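Local structure of beta-1,3-glucanosyltransferase (Rhizomucor miehei CAU432, 4WTP) at residues M98-M110 against V134-Y148. The protein belongs to glycoside hydrolase family 17 and folds as a barrel of parallel strands ringed by helices. Sequence-based numbering, arbitrary orientation.
With EDO (1,2-ethanediol), chain C.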
loop_
_atom_site.group_PDB
_atom_site.type_symbol
_atom_site.label_atom_id
_atom_site.label_comp_id
_atom_site.label_asym_id
_atom_site.label_seq_id
_atom_site.Cartn_x
_atom_site.Cartn_y
_atom_site.Cartn_z
ATOM N N MET A 98 0.007 -7.672 -6.339
ATOM C CA MET A 98 0.839 -8.676 -6.992
ATOM C C MET A 98 2.272 -8.220 -6.867
ATOM O O MET A 98 2.582 -7.042 -7.106
ATOM C CB MET A 98 0.494 -8.789 -8.482
ATOM C CG MET A 98 -0.972 -9.117 -8.773
ATOM S SD MET A 98 -1.406 -9.226 -10.542
ATOM C CE MET A 98 -0.672 -10.835 -10.969
ATOM N N TRP A 99 3.158 -9.136 -6.483
ATOM C CA TRP A 99 4.566 -8.796 -6.330
ATOM C C TRP A 99 5.384 -9.295 -7.483
ATOM O O TRP A 99 5.735 -10.482 -7.537
ATOM C CB TRP A 99 5.147 -9.285 -4.998
ATOM C CG TRP A 99 6.487 -8.656 -4.817
ATOM C CD1 TRP A 99 7.721 -9.199 -5.111
ATOM C CD2 TRP A 99 6.735 -7.285 -4.448
ATOM N NE1 TRP A 99 8.714 -8.277 -4.894
ATOM C CE2 TRP A 99 8.179 -7.101 -4.498
ATOM C CE3 TRP A 99 5.927 -6.228 -4.072
ATOM C CZ2 TRP A 99 8.768 -5.895 -4.172
ATOM C CZ3 TRP A 99 6.525 -5.020 -3.741
ATOM C CH2 TRP A 99 7.913 -4.863 -3.775
ATOM N N ILE A 100 5.662 -8.412 -8.433
ATOM C CA ILE A 100 6.427 -8.793 -9.614
ATOM C C ILE A 100 7.763 -8.066 -9.587
ATOM O O ILE A 100 7.825 -6.885 -9.270
ATOM C CB ILE A 100 5.647 -8.605 -10.936
ATOM C CG1 ILE A 100 5.075 -7.191 -10.992
ATOM C CG2 ILE A 100 4.490 -9.627 -11.094
ATOM C CD1 ILE A 100 4.461 -6.832 -12.326
ATOM N N ASP A 101 8.828 -8.829 -9.837
ATOM C CA ASP A 101 10.193 -8.285 -9.991
ATOM C C ASP A 101 11.079 -9.178 -10.874
ATOM O O ASP A 101 11.274 -8.882 -12.058
ATOM C CB ASP A 101 10.844 -7.930 -8.638
ATOM C CG ASP A 101 10.746 -9.039 -7.622
ATOM O OD1 ASP A 101 10.471 -10.207 -7.987
ATOM O OD2 ASP A 101 10.968 -8.730 -6.429
ATOM N N ARG A 102 11.538 -10.315 -10.352
ATOM C CA ARG A 102 12.366 -11.208 -11.178
ATOM C C ARG A 102 11.470 -11.895 -12.221
ATOM O O ARG A 102 10.258 -12.075 -11.976
ATOM C CB ARG A 102 13.141 -12.212 -10.314
ATOM C CG ARG A 102 12.315 -13.326 -9.703
ATOM C CD ARG A 102 13.239 -14.410 -9.153
ATOM N NE ARG A 102 12.527 -15.616 -8.733
ATOM C CZ ARG A 102 11.850 -15.746 -7.589
ATOM N NH1 ARG A 102 11.781 -14.727 -6.738
ATOM N NH2 ARG A 102 11.241 -16.887 -7.296
ATOM N N PRO A 103 12.042 -12.245 -13.397
ATOM C CA PRO A 103 11.324 -12.868 -14.524
ATOM C C PRO A 103 10.287 -13.949 -14.157
ATOM O O PRO A 103 9.188 -13.927 -14.693
ATOM C CB PRO A 103 12.458 -13.456 -15.354
ATOM C CG PRO A 103 13.569 -12.465 -15.158
ATOM C CD PRO A 103 13.400 -11.844 -13.787
ATOM N N ASP A 104 10.625 -14.859 -13.248
ATOM C CA ASP A 104 9.685 -15.937 -12.897
ATOM C C ASP A 104 8.417 -15.396 -12.249
ATOM O O ASP A 104 7.365 -16.026 -12.325
ATOM C CB ASP A 104 10.340 -16.998 -12.004
ATOM C CG ASP A 104 11.132 -18.028 -12.793
ATOM O OD1 ASP A 104 11.027 -18.054 -14.039
ATOM O OD2 ASP A 104 11.862 -18.829 -12.164
ATOM N N THR A 105 8.487 -14.204 -11.659
ATOM C CA THR A 105 7.362 -13.679 -10.909
ATOM C C THR A 105 6.153 -13.338 -11.774
ATOM O O THR A 105 5.040 -13.358 -11.265
ATOM C CB THR A 105 7.748 -12.459 -10.047
ATOM O OG1 THR A 105 8.169 -11.364 -10.880
ATOM C CG2 THR A 105 8.822 -12.852 -9.049
ATOM N N PHE A 106 6.367 -12.987 -13.043
ATOM C CA PHE A 106 5.229 -12.566 -13.901
ATOM C C PHE A 106 4.263 -13.725 -14.103
ATOM O O PHE A 106 3.085 -13.623 -13.794
ATOM C CB PHE A 106 5.710 -12.021 -15.241
ATOM C CG PHE A 106 6.430 -10.704 -15.134
ATOM C CD1 PHE A 106 5.712 -9.529 -15.123
ATOM C CD2 PHE A 106 7.824 -10.644 -15.032
ATOM C CE1 PHE A 106 6.361 -8.312 -15.030
ATOM C CE2 PHE A 106 8.477 -9.427 -14.932
ATOM C CZ PHE A 106 7.740 -8.258 -14.928
ATOM N N ASP A 107 4.757 -14.849 -14.611
ATOM C CA ASP A 107 3.884 -15.996 -14.817
ATOM C C ASP A 107 3.420 -16.583 -13.504
ATOM O O ASP A 107 2.272 -17.020 -13.390
ATOM C CB ASP A 107 4.588 -17.099 -15.606
ATOM C CG ASP A 107 4.622 -16.830 -17.106
ATOM O OD1 ASP A 107 3.798 -16.028 -17.596
ATOM O OD2 ASP A 107 5.472 -17.433 -17.800
ATOM N N ASN A 108 4.284 -16.576 -12.496
ATOM C CA ASN A 108 3.942 -17.196 -11.238
ATOM C C ASN A 108 2.856 -16.435 -10.464
ATOM O O ASN A 108 1.948 -17.031 -9.892
ATOM C CB ASN A 108 5.174 -17.415 -10.370
ATOM C CG ASN A 108 4.887 -18.322 -9.194
ATOM O OD1 ASN A 108 4.701 -19.533 -9.349
ATOM N ND2 ASN A 108 4.810 -17.739 -8.013
ATOM N N GLU A 109 2.953 -15.109 -10.448
ATOM C CA GLU A 109 1.901 -14.291 -9.793
ATOM C C GLU A 109 0.615 -14.353 -10.620
ATOM O O GLU A 109 -0.478 -14.350 -10.032
ATOM C CB GLU A 109 2.335 -12.834 -9.547
ATOM C CG GLU A 109 3.340 -12.673 -8.413
ATOM C CD GLU A 109 2.687 -12.795 -7.037
ATOM O OE1 GLU A 109 2.300 -11.774 -6.412
ATOM O OE2 GLU A 109 2.540 -13.937 -6.560
ATOM N N MET A 110 0.735 -14.397 -11.947
ATOM C CA MET A 110 -0.457 -14.553 -12.784
ATOM C C MET A 110 -1.212 -15.857 -12.501
ATOM O O MET A 110 -2.457 -15.893 -12.415
ATOM C CB MET A 110 -0.075 -14.465 -14.240
ATOM C CG MET A 110 -1.215 -14.633 -15.214
ATOM S SD MET A 110 -0.808 -14.333 -16.952
ATOM C CE MET A 110 -0.389 -15.976 -17.545
ATOM N N VAL A 134 7.894 -1.496 -10.041
ATOM C CA VAL A 134 8.483 -2.313 -11.114
ATOM C C VAL A 134 9.396 -1.486 -12.028
ATOM O O VAL A 134 10.501 -1.924 -12.368
ATOM C CB VAL A 134 7.389 -3.014 -11.933
ATOM C CG1 VAL A 134 7.962 -3.706 -13.173
ATOM C CG2 VAL A 134 6.650 -4.003 -11.043
ATOM N N LEU A 135 8.919 -0.307 -12.435
ATOM C CA LEU A 135 9.708 0.575 -13.283
ATOM C C LEU A 135 10.789 1.330 -12.503
ATOM O O LEU A 135 11.902 1.509 -13.009
ATOM C CB LEU A 135 8.815 1.528 -14.059
ATOM C CG LEU A 135 7.833 0.866 -15.024
ATOM C CD1 LEU A 135 7.052 1.952 -15.749
ATOM C CD2 LEU A 135 8.536 -0.032 -16.044
ATOM N N TYR A 136 10.506 1.717 -11.258
ATOM C CA TYR A 136 11.582 2.292 -10.427
ATOM C C TYR A 136 12.783 1.337 -10.342
ATOM O O TYR A 136 13.937 1.763 -10.496
ATOM C CB TYR A 136 11.075 2.640 -9.027
ATOM C CG TYR A 136 12.203 2.969 -8.082
ATOM C CD1 TYR A 136 12.829 4.217 -8.112
ATOM C CD2 TYR A 136 12.684 2.003 -7.203
ATOM C CE1 TYR A 136 13.884 4.509 -7.261
ATOM C CE2 TYR A 136 13.750 2.276 -6.353
ATOM C CZ TYR A 136 14.333 3.535 -6.388
ATOM O OH TYR A 136 15.376 3.841 -5.559
ATOM N N ARG A 137 12.513 0.050 -10.116
ATOM C CA ARG A 137 13.577 -0.966 -9.989
ATOM C C ARG A 137 14.187 -1.405 -11.301
ATOM O O ARG A 137 15.239 -2.087 -11.319
ATOM C CB ARG A 137 13.091 -2.218 -9.245
ATOM C CG ARG A 137 12.889 -2.009 -7.761
ATOM C CD ARG A 137 12.652 -3.319 -7.011
ATOM N NE ARG A 137 11.525 -4.026 -7.618
ATOM C CZ ARG A 137 10.267 -3.840 -7.240
ATOM N NH1 ARG A 137 10.000 -3.015 -6.228
ATOM N NH2 ARG A 137 9.283 -4.484 -7.867
ATOM N N GLY A 138 13.545 -1.058 -12.407
ATOM C CA GLY A 138 14.058 -1.498 -13.719
ATOM C C GLY A 138 13.852 -2.983 -13.962
ATOM O O GLY A 138 14.645 -3.600 -14.637
ATOM N N ASP A 139 12.778 -3.579 -13.414
ATOM C CA ASP A 139 12.539 -5.013 -13.547
ATOM C C ASP A 139 12.103 -5.394 -14.961
ATOM O O ASP A 139 12.309 -6.524 -15.377
ATOM C CB ASP A 139 11.520 -5.504 -12.515
ATOM C CG ASP A 139 12.061 -5.432 -11.112
ATOM O OD1 ASP A 139 13.285 -5.613 -10.949
ATOM O OD2 ASP A 139 11.276 -5.182 -10.200
ATOM N N THR A 140 11.441 -4.476 -15.652
ATOM C CA THR A 140 11.058 -4.681 -17.032
ATOM C C THR A 140 10.846 -3.313 -17.669
ATOM O O THR A 140 10.910 -2.276 -16.989
ATOM C CB THR A 140 9.837 -5.627 -17.195
ATOM O OG1 THR A 140 9.731 -5.994 -18.573
ATOM C CG2 THR A 140 8.538 -4.933 -16.770
ATOM N N ASP A 141 10.589 -3.317 -18.970
ATOM C CA ASP A 141 10.397 -2.089 -19.723
ATOM C C ASP A 141 8.920 -1.711 -19.688
ATOM O O ASP A 141 8.064 -2.568 -19.421
ATOM C CB ASP A 141 10.877 -2.299 -21.166
ATOM C CG ASP A 141 10.080 -3.383 -21.891
ATOM O OD1 ASP A 141 10.387 -4.578 -21.706
ATOM O OD2 ASP A 141 9.102 -3.041 -22.575
ATOM N N PRO A 142 8.605 -0.434 -19.968
ATOM C CA PRO A 142 7.207 0.014 -19.954
ATOM C C PRO A 142 6.239 -0.792 -20.812
ATOM O O PRO A 142 5.158 -1.127 -20.341
ATOM C CB PRO A 142 7.309 1.474 -20.419
ATOM C CG PRO A 142 8.633 1.884 -19.904
ATOM C CD PRO A 142 9.520 0.712 -20.161
ATOM N N GLN A 143 6.597 -1.104 -22.058
ATOM C CA GLN A 143 5.650 -1.831 -22.902
ATOM C C GLN A 143 5.342 -3.234 -22.349
ATOM O O GLN A 143 4.198 -3.677 -22.394
ATOM C CB GLN A 143 6.123 -1.929 -24.365
ATOM C CG GLN A 143 5.129 -2.577 -25.330
ATOM C CD GLN A 143 3.950 -1.678 -25.598
ATOM O OE1 GLN A 143 4.134 -0.520 -25.948
ATOM N NE2 GLN A 143 2.739 -2.196 -25.426
ATOM N N SER A 144 6.372 -3.924 -21.872
ATOM C CA SER A 144 6.175 -5.258 -21.263
ATOM C C SER A 144 5.284 -5.216 -20.023
ATOM O O SER A 144 4.421 -6.065 -19.844
ATOM C CB SER A 144 7.519 -5.904 -20.936
ATOM O OG SER A 144 8.284 -6.118 -22.126
ATOM N N LEU A 145 5.461 -4.197 -19.187
ATOM C CA LEU A 145 4.575 -4.027 -18.064
ATOM C C LEU A 145 3.145 -3.736 -18.515
ATOM O O LEU A 145 2.191 -4.343 -18.022
ATOM C CB LEU A 145 5.099 -2.938 -17.125
ATOM C CG LEU A 145 4.194 -2.692 -15.921
ATOM C CD1 LEU A 145 4.054 -3.943 -15.057
ATOM C CD2 LEU A 145 4.789 -1.549 -15.115
ATOM N N ALA A 146 3.015 -2.855 -19.504
ATOM C CA ALA A 146 1.693 -2.538 -20.039
ATOM C C ALA A 146 0.979 -3.779 -20.586
ATOM O O ALA A 146 -0.211 -4.021 -20.299
ATOM C CB ALA A 146 1.794 -1.485 -21.125
ATOM N N ASN A 147 1.713 -4.589 -21.358
ATOM C CA ASN A 147 1.152 -5.840 -21.871
ATOM C C ASN A 147 0.708 -6.797 -20.757
ATOM O O ASN A 147 -0.348 -7.448 -20.861
ATOM C CB ASN A 147 2.177 -6.506 -22.774
ATOM C CG ASN A 147 2.406 -5.719 -24.058
ATOM O OD1 ASN A 147 1.630 -4.815 -24.398
ATOM N ND2 ASN A 147 3.481 -6.041 -24.758
ATOM N N TYR A 148 1.504 -6.891 -19.692
ATOM C CA TYR A 148 1.178 -7.772 -18.593
ATOM C C TYR A 148 -0.095 -7.263 -17.888
ATOM O O TYR A 148 -0.999 -8.058 -17.560
ATOM C CB TYR A 148 2.352 -7.806 -17.621
ATOM C CG TYR A 148 2.187 -8.746 -16.462
ATOM C CD1 TYR A 148 2.298 -10.114 -16.637
ATOM C CD2 TYR A 148 1.926 -8.269 -15.184
ATOM C CE1 TYR A 148 2.186 -10.989 -15.562
ATOM C CE2 TYR A 148 1.782 -9.132 -14.114
ATOM C CZ TYR A 148 1.929 -10.487 -14.305
ATOM O OH TYR A 148 1.802 -11.315 -13.229
HETATM C C1 EDO C . 14.412 -8.971 -13.482
HETATM O O1 EDO C . 15.140 -9.381 -14.653
HETATM C C2 EDO C . 13.151 -8.274 -13.926
HETATM O O2 EDO C . 12.179 -9.201 -14.412
#
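Tyr-148 reaches across to the first turns of helix 104-119 and meets Phe-106 twice. The edge of the Phe-106 ring stands over the tyrosine face in a T-shaped stack, centroids 5.0 Å apart and planes at 84°, with CD1 above the centre of the Tyr-148 ring. Beyond the ring, Tyr-148 OH donates to Phe-106 O at 2.7 Å, in the carbonyl plane and on a lone pair. That oxygen also accepts from Met-110 N, so two bonds grip it, and the phenol is fixed both by its face and by its hydroxyl. A chi1 of -177° (CG anti to the backbone N) directs the ring across the gap, where Tyr-148 OH lies 3.4 Å from Met-98 CE. Ile-100 slides past it in the reverse sense, its CD1 4.0 Å from Tyr-148 CE2, while its CG1 packs on Val-134 CG2. Nearer the barrel mouth, Arg-137 lays a guanidinium face near Trp-99 CZ2, the planes 33° apart; Asp-139 OD2 holds Arg-137 NE on the syn side in a 2.8 Å salt bridge. The opening turns 104-110 and 142-148, nearly parallel, are joined largely by the Tyr-148 side chain, as neighbouring helices outside a (beta/alpha)8 barrel, whose beta-alpha loops carry the arginine-tryptophan contact.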